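Local atomic coordinates of uncharacterized protein (Aeromonas hydrophila J-1, PDB entry 6R1J), a protein that forms one component of a tripartite alpha-pore-forming toxin, here in its soluble state, and probably contributes to assembly of the membrane pore. Residues A[3-15]-A[208-220]. The protein carries 3 engineered substitutions. Sequence-based numbering, arbitrary orientation.
Sequences NGILSQSIANMQQ and SQQFGSLIDRVSK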
loop_
_atom_site.group_PDB
_atom_site.type_symbol
_atom_site.label_atom_id
_atom_site.label_comp_id
_atom_site.label_asym_id
_atom_site.label_seq_id
_atom_site.Cartn_x
_atom_site.Cartn_y
_atom_site.Cartn_z
ATOM N N ASN A 3 -21.540 -13.706 -13.111
ATOM C CA ASN A 3 -20.890 -14.925 -12.576
ATOM C C ASN A 3 -19.636 -15.285 -13.396
ATOM O O ASN A 3 -18.617 -15.568 -12.747
ATOM C CB ASN A 3 -21.841 -16.129 -12.515
ATOM C CG ASN A 3 -22.578 -16.294 -11.204
ATOM O OD1 ASN A 3 -21.954 -16.410 -10.148
ATOM N ND2 ASN A 3 -23.898 -16.394 -11.270
ATOM N N GLY A 4 -19.711 -15.357 -14.739
ATOM C CA GLY A 4 -18.568 -15.744 -15.606
ATOM C C GLY A 4 -17.421 -14.726 -15.545
ATOM O O GLY A 4 -17.713 -13.558 -15.231
ATOM N N ILE A 5 -16.182 -15.121 -15.874
ATOM C CA ILE A 5 -14.963 -14.251 -15.777
ATOM C C ILE A 5 -15.093 -13.034 -16.703
ATOM O O ILE A 5 -14.744 -11.939 -16.246
ATOM C CB ILE A 5 -13.653 -15.039 -16.004
ATOM C CG1 ILE A 5 -13.442 -16.063 -14.894
ATOM C CG2 ILE A 5 -12.438 -14.124 -16.078
ATOM C CD1 ILE A 5 -13.219 -15.429 -13.527
ATOM N N LEU A 6 -15.635 -13.176 -17.910
ATOM C CA LEU A 6 -15.828 -11.988 -18.784
ATOM C C LEU A 6 -16.826 -11.043 -18.140
ATOM O O LEU A 6 -16.512 -9.822 -18.064
ATOM C CB LEU A 6 -16.247 -12.411 -20.191
ATOM C CG LEU A 6 -15.126 -13.071 -20.988
ATOM C CD1 LEU A 6 -15.627 -13.550 -22.333
ATOM C CD2 LEU A 6 -13.935 -12.140 -21.167
ATOM N N SER A 7 -17.974 -11.563 -17.694
ATOM C CA SER A 7 -19.055 -10.780 -17.064
ATOM C C SER A 7 -18.546 -10.030 -15.825
ATOM O O SER A 7 -18.882 -8.820 -15.664
ATOM C CB SER A 7 -20.251 -11.668 -16.729
ATOM O OG SER A 7 -20.812 -12.198 -17.916
ATOM N N GLN A 8 -17.742 -10.691 -14.994
ATOM C CA GLN A 8 -17.235 -10.072 -13.755
ATOM C C GLN A 8 -16.272 -8.934 -14.086
ATOM O O GLN A 8 -16.371 -7.894 -13.442
ATOM C CB GLN A 8 -16.540 -11.103 -12.886
ATOM C CG GLN A 8 -17.533 -12.010 -12.164
ATOM C CD GLN A 8 -16.831 -12.861 -11.137
ATOM O OE1 GLN A 8 -15.943 -12.379 -10.430
ATOM N NE2 GLN A 8 -17.244 -14.116 -11.029
ATOM N N SER A 9 -15.347 -9.196 -14.994
ATOM C CA SER A 9 -14.274 -8.254 -15.384
ATOM C C SER A 9 -14.952 -7.004 -15.928
ATOM O O SER A 9 -14.601 -5.891 -15.516
ATOM C CB SER A 9 -13.366 -8.865 -16.415
ATOM O OG SER A 9 -12.619 -9.927 -15.874
ATOM N N ILE A 10 -15.934 -7.208 -16.805
ATOM C CA ILE A 10 -16.709 -6.095 -17.396
ATOM C C ILE A 10 -17.375 -5.285 -16.291
ATOM O O ILE A 10 -17.181 -4.064 -16.281
ATOM C CB ILE A 10 -17.673 -6.611 -18.466
ATOM C CG1 ILE A 10 -16.900 -7.043 -19.706
ATOM C CG2 ILE A 10 -18.704 -5.558 -18.781
ATOM C CD1 ILE A 10 -17.727 -7.800 -20.722
ATOM N N ALA A 11 -18.082 -5.928 -15.361
ATOM C CA ALA A 11 -18.827 -5.239 -14.294
ATOM C C ALA A 11 -17.856 -4.439 -13.418
ATOM O O ALA A 11 -18.146 -3.261 -13.112
ATOM C CB ALA A 11 -19.621 -6.242 -13.493
ATOM N N ASN A 12 -16.738 -5.050 -13.050
ATOM C CA ASN A 12 -15.705 -4.440 -12.184
ATOM C C ASN A 12 -15.081 -3.240 -12.908
ATOM O O ASN A 12 -14.864 -2.219 -12.252
ATOM C CB ASN A 12 -14.670 -5.475 -11.753
ATOM C CG ASN A 12 -15.269 -6.533 -10.844
ATOM O OD1 ASN A 12 -16.231 -6.241 -10.154
ATOM N ND2 ASN A 12 -14.724 -7.738 -10.860
ATOM N N MET A 13 -14.775 -3.386 -14.183
ATOM C CA MET A 13 -14.226 -2.289 -15.017
ATOM C C MET A 13 -15.230 -1.134 -15.077
ATOM O O MET A 13 -14.789 0.000 -14.919
ATOM C CB MET A 13 -13.894 -2.780 -16.412
ATOM C CG MET A 13 -12.632 -3.609 -16.439
ATOM S SD MET A 13 -12.357 -4.425 -18.026
ATOM C CE MET A 13 -11.679 -3.078 -18.980
ATOM N N GLN A 14 -16.531 -1.409 -15.196
ATOM C CA GLN A 14 -17.589 -0.352 -15.221
ATOM C C GLN A 14 -17.596 0.425 -13.896
ATOM O O GLN A 14 -17.647 1.682 -13.914
ATOM C CB GLN A 14 -18.952 -0.951 -15.608
ATOM C CG GLN A 14 -19.019 -1.376 -17.072
ATOM C CD GLN A 14 -20.128 -2.360 -17.371
ATOM O OE1 GLN A 14 -20.600 -3.040 -16.482
ATOM N NE2 GLN A 14 -20.488 -2.501 -18.639
ATOM N N GLN A 15 -17.478 -0.260 -12.767
ATOM C CA GLN A 15 -17.396 0.414 -11.454
ATOM C C GLN A 15 -16.102 1.225 -11.366
ATOM O O GLN A 15 -16.153 2.368 -10.901
ATOM C CB GLN A 15 -17.381 -0.599 -10.318
ATOM C CG GLN A 15 -16.992 -0.005 -8.968
ATOM C CD GLN A 15 -18.007 0.977 -8.413
ATOM O OE1 GLN A 15 -18.768 0.625 -7.500
ATOM N NE2 GLN A 15 -18.036 2.203 -8.948
ATOM N N SER A 208 -6.985 -1.647 -14.567
ATOM C CA SER A 208 -5.986 -2.382 -15.362
ATOM C C SER A 208 -5.864 -3.866 -14.927
ATOM O O SER A 208 -5.673 -4.694 -15.797
ATOM C CB SER A 208 -4.676 -1.649 -15.267
ATOM O OG SER A 208 -3.690 -2.345 -16.005
ATOM N N GLN A 209 -5.917 -4.183 -13.637
ATOM C CA GLN A 209 -5.928 -5.602 -13.169
ATOM C C GLN A 209 -7.183 -6.301 -13.753
ATOM O O GLN A 209 -7.033 -7.360 -14.324
ATOM C CB GLN A 209 -5.837 -5.637 -11.637
ATOM C CG GLN A 209 -5.756 -7.042 -11.005
ATOM C CD GLN A 209 -7.127 -7.680 -10.827
ATOM O OE1 GLN A 209 -8.107 -7.029 -10.475
ATOM N NE2 GLN A 209 -7.214 -8.962 -11.133
ATOM N N GLN A 210 -8.374 -5.731 -13.615
ATOM C CA GLN A 210 -9.625 -6.305 -14.176
ATOM C C GLN A 210 -9.517 -6.375 -15.699
ATOM O O GLN A 210 -9.889 -7.414 -16.310
ATOM C CB GLN A 210 -10.821 -5.482 -13.723
ATOM C CG GLN A 210 -11.007 -5.489 -12.216
ATOM C CD GLN A 210 -11.567 -6.797 -11.698
ATOM O OE1 GLN A 210 -12.207 -7.536 -12.450
ATOM N NE2 GLN A 210 -11.308 -7.066 -10.424
ATOM N N PHE A 211 -8.978 -5.339 -16.337
ATOM C CA PHE A 211 -8.800 -5.351 -17.807
ATOM C C PHE A 211 -7.883 -6.530 -18.151
ATOM O O PHE A 211 -8.084 -7.232 -19.163
ATOM C CB PHE A 211 -8.193 -4.028 -18.298
ATOM C CG PHE A 211 -8.506 -3.628 -19.714
ATOM C CD1 PHE A 211 -9.059 -4.504 -20.636
ATOM C CD2 PHE A 211 -8.217 -2.338 -20.140
ATOM C CE1 PHE A 211 -9.401 -4.083 -21.921
ATOM C CE2 PHE A 211 -8.478 -1.940 -21.449
ATOM C CZ PHE A 211 -9.078 -2.805 -22.335
ATOM N N GLY A 212 -6.803 -6.707 -17.383
ATOM C CA GLY A 212 -5.860 -7.821 -17.627
ATOM C C GLY A 212 -6.580 -9.179 -17.550
ATOM O O GLY A 212 -6.240 -10.097 -18.317
ATOM N N SER A 213 -7.504 -9.347 -16.605
ATOM C CA SER A 213 -8.259 -10.619 -16.464
ATOM C C SER A 213 -9.109 -10.813 -17.721
ATOM O O SER A 213 -9.181 -11.934 -18.244
ATOM C CB SER A 213 -9.079 -10.627 -15.221
ATOM O OG SER A 213 -8.221 -10.701 -14.100
ATOM N N LEU A 214 -9.722 -9.740 -18.209
ATOM C CA LEU A 214 -10.501 -9.789 -19.472
ATOM C C LEU A 214 -9.596 -10.196 -20.641
ATOM O O LEU A 214 -9.974 -11.119 -21.409
ATOM C CB LEU A 214 -11.211 -8.451 -19.682
ATOM C CG LEU A 214 -12.059 -8.322 -20.956
ATOM C CD1 LEU A 214 -13.162 -7.280 -20.747
ATOM C CD2 LEU A 214 -11.213 -7.943 -22.160
ATOM N N ILE A 215 -8.435 -9.563 -20.785
ATOM C CA ILE A 215 -7.483 -9.843 -21.899
ATOM C C ILE A 215 -7.013 -11.295 -21.833
ATOM O O ILE A 215 -6.919 -11.929 -22.872
ATOM C CB ILE A 215 -6.336 -8.820 -21.835
ATOM C CG1 ILE A 215 -6.840 -7.458 -22.333
ATOM C CG2 ILE A 215 -5.096 -9.285 -22.582
ATOM C CD1 ILE A 215 -5.879 -6.300 -21.995
ATOM N N ASP A 216 -6.647 -11.791 -20.643
ATOM C CA ASP A 216 -6.174 -13.189 -20.509
ATOM C C ASP A 216 -7.293 -14.161 -20.967
ATOM O O ASP A 216 -6.979 -15.133 -21.604
ATOM C CB ASP A 216 -5.711 -13.501 -19.085
ATOM C CG ASP A 216 -4.468 -12.748 -18.620
ATOM O OD1 ASP A 216 -3.733 -12.173 -19.486
ATOM O OD2 ASP A 216 -4.281 -12.694 -17.403
ATOM N N ARG A 217 -8.546 -13.849 -20.710
ATOM C CA ARG A 217 -9.674 -14.757 -21.065
ATOM C C ARG A 217 -9.954 -14.638 -22.559
ATOM O O ARG A 217 -10.177 -15.661 -23.192
ATOM C CB ARG A 217 -10.938 -14.434 -20.268
ATOM C CG ARG A 217 -12.115 -15.349 -20.591
ATOM C CD ARG A 217 -11.753 -16.836 -20.579
ATOM N NE ARG A 217 -11.198 -17.266 -19.297
ATOM C CZ ARG A 217 -11.888 -17.843 -18.285
ATOM N NH1 ARG A 217 -11.262 -18.187 -17.178
ATOM N NH2 ARG A 217 -13.176 -18.119 -18.388
ATOM N N VAL A 218 -9.878 -13.425 -23.126
ATOM C CA VAL A 218 -10.027 -13.276 -24.593
ATOM C C VAL A 218 -8.900 -14.043 -25.258
ATOM O O VAL A 218 -9.121 -14.752 -26.271
ATOM C CB VAL A 218 -10.058 -11.810 -25.036
ATOM C CG1 VAL A 218 -10.023 -11.724 -26.539
ATOM C CG2 VAL A 218 -11.286 -11.108 -24.497
ATOM N N SER A 219 -7.693 -13.931 -24.714
ATOM C CA SER A 219 -6.532 -14.609 -25.304
ATOM C C SER A 219 -6.739 -16.136 -25.177
ATOM O O SER A 219 -6.443 -16.869 -26.146
ATOM C CB SER A 219 -5.239 -14.138 -24.667
ATOM O OG SER A 219 -4.181 -14.954 -25.085
ATOM N N LYS A 220 -7.272 -16.605 -24.050
ATOM C CA LYS A 220 -7.504 -18.072 -23.838
ATOM C C LYS A 220 -8.515 -18.537 -24.886
ATOM O O LYS A 220 -8.256 -19.517 -25.556
ATOM C CB LYS A 220 -7.932 -18.329 -22.387
ATOM C CG LYS A 220 -8.018 -19.810 -22.037
ATOM C CD LYS A 220 -8.321 -20.121 -20.586
ATOM C CE LYS A 220 -8.093 -21.605 -20.288
ATOM N NZ LYS A 220 -8.790 -22.497 -21.263
HETATM O O HOH W 1 -12.104 -10.077 -13.062
#
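Met13 lays its methyl on one face of the Phe211 ring, CE standing 3.5 Å from the ring centroid and displaced toward the CG side, while its sulfur sits obliquely: a CH-pi and Met-aromatic contact. The bend at chi3 (80°) turns that methyl onto the ring. At the other end, Ile5 covers one face of the Arg217 guanidinium, with CB 3.9 Å from NH2, and Leu6 CD2 rests on Arg217 CG at 3.7 Å. The guanidinium makes its polar contacts elsewhere, with the Asp264 carbonyl and, in a salt bridge, with Glu184 of the second subunit. The amide planes of Asn12 and Gln210 are 79° apart; Asn12 ND2 donates in its own plane to Gln210 OE1 (3.0 Å) but arrives above the plane of that carbonyl. A water also donates to Gln210 OE1 and to Ser9 OG, whose own proton goes to Ile5 O (2.9 Å). Midway between the Met13–Phe211 pair and Arg217, Leu214 is a knob in the hole formed by Leu6, Ser9, Ile10 and Met13. The segments run near antiparallel, their axes 8.7 Å apart at closest, packing helix 5-21 against helix 163-236; helix 28-70 backs Met13, Phe211 and Leu214, and helix 78-157 touches Phe211.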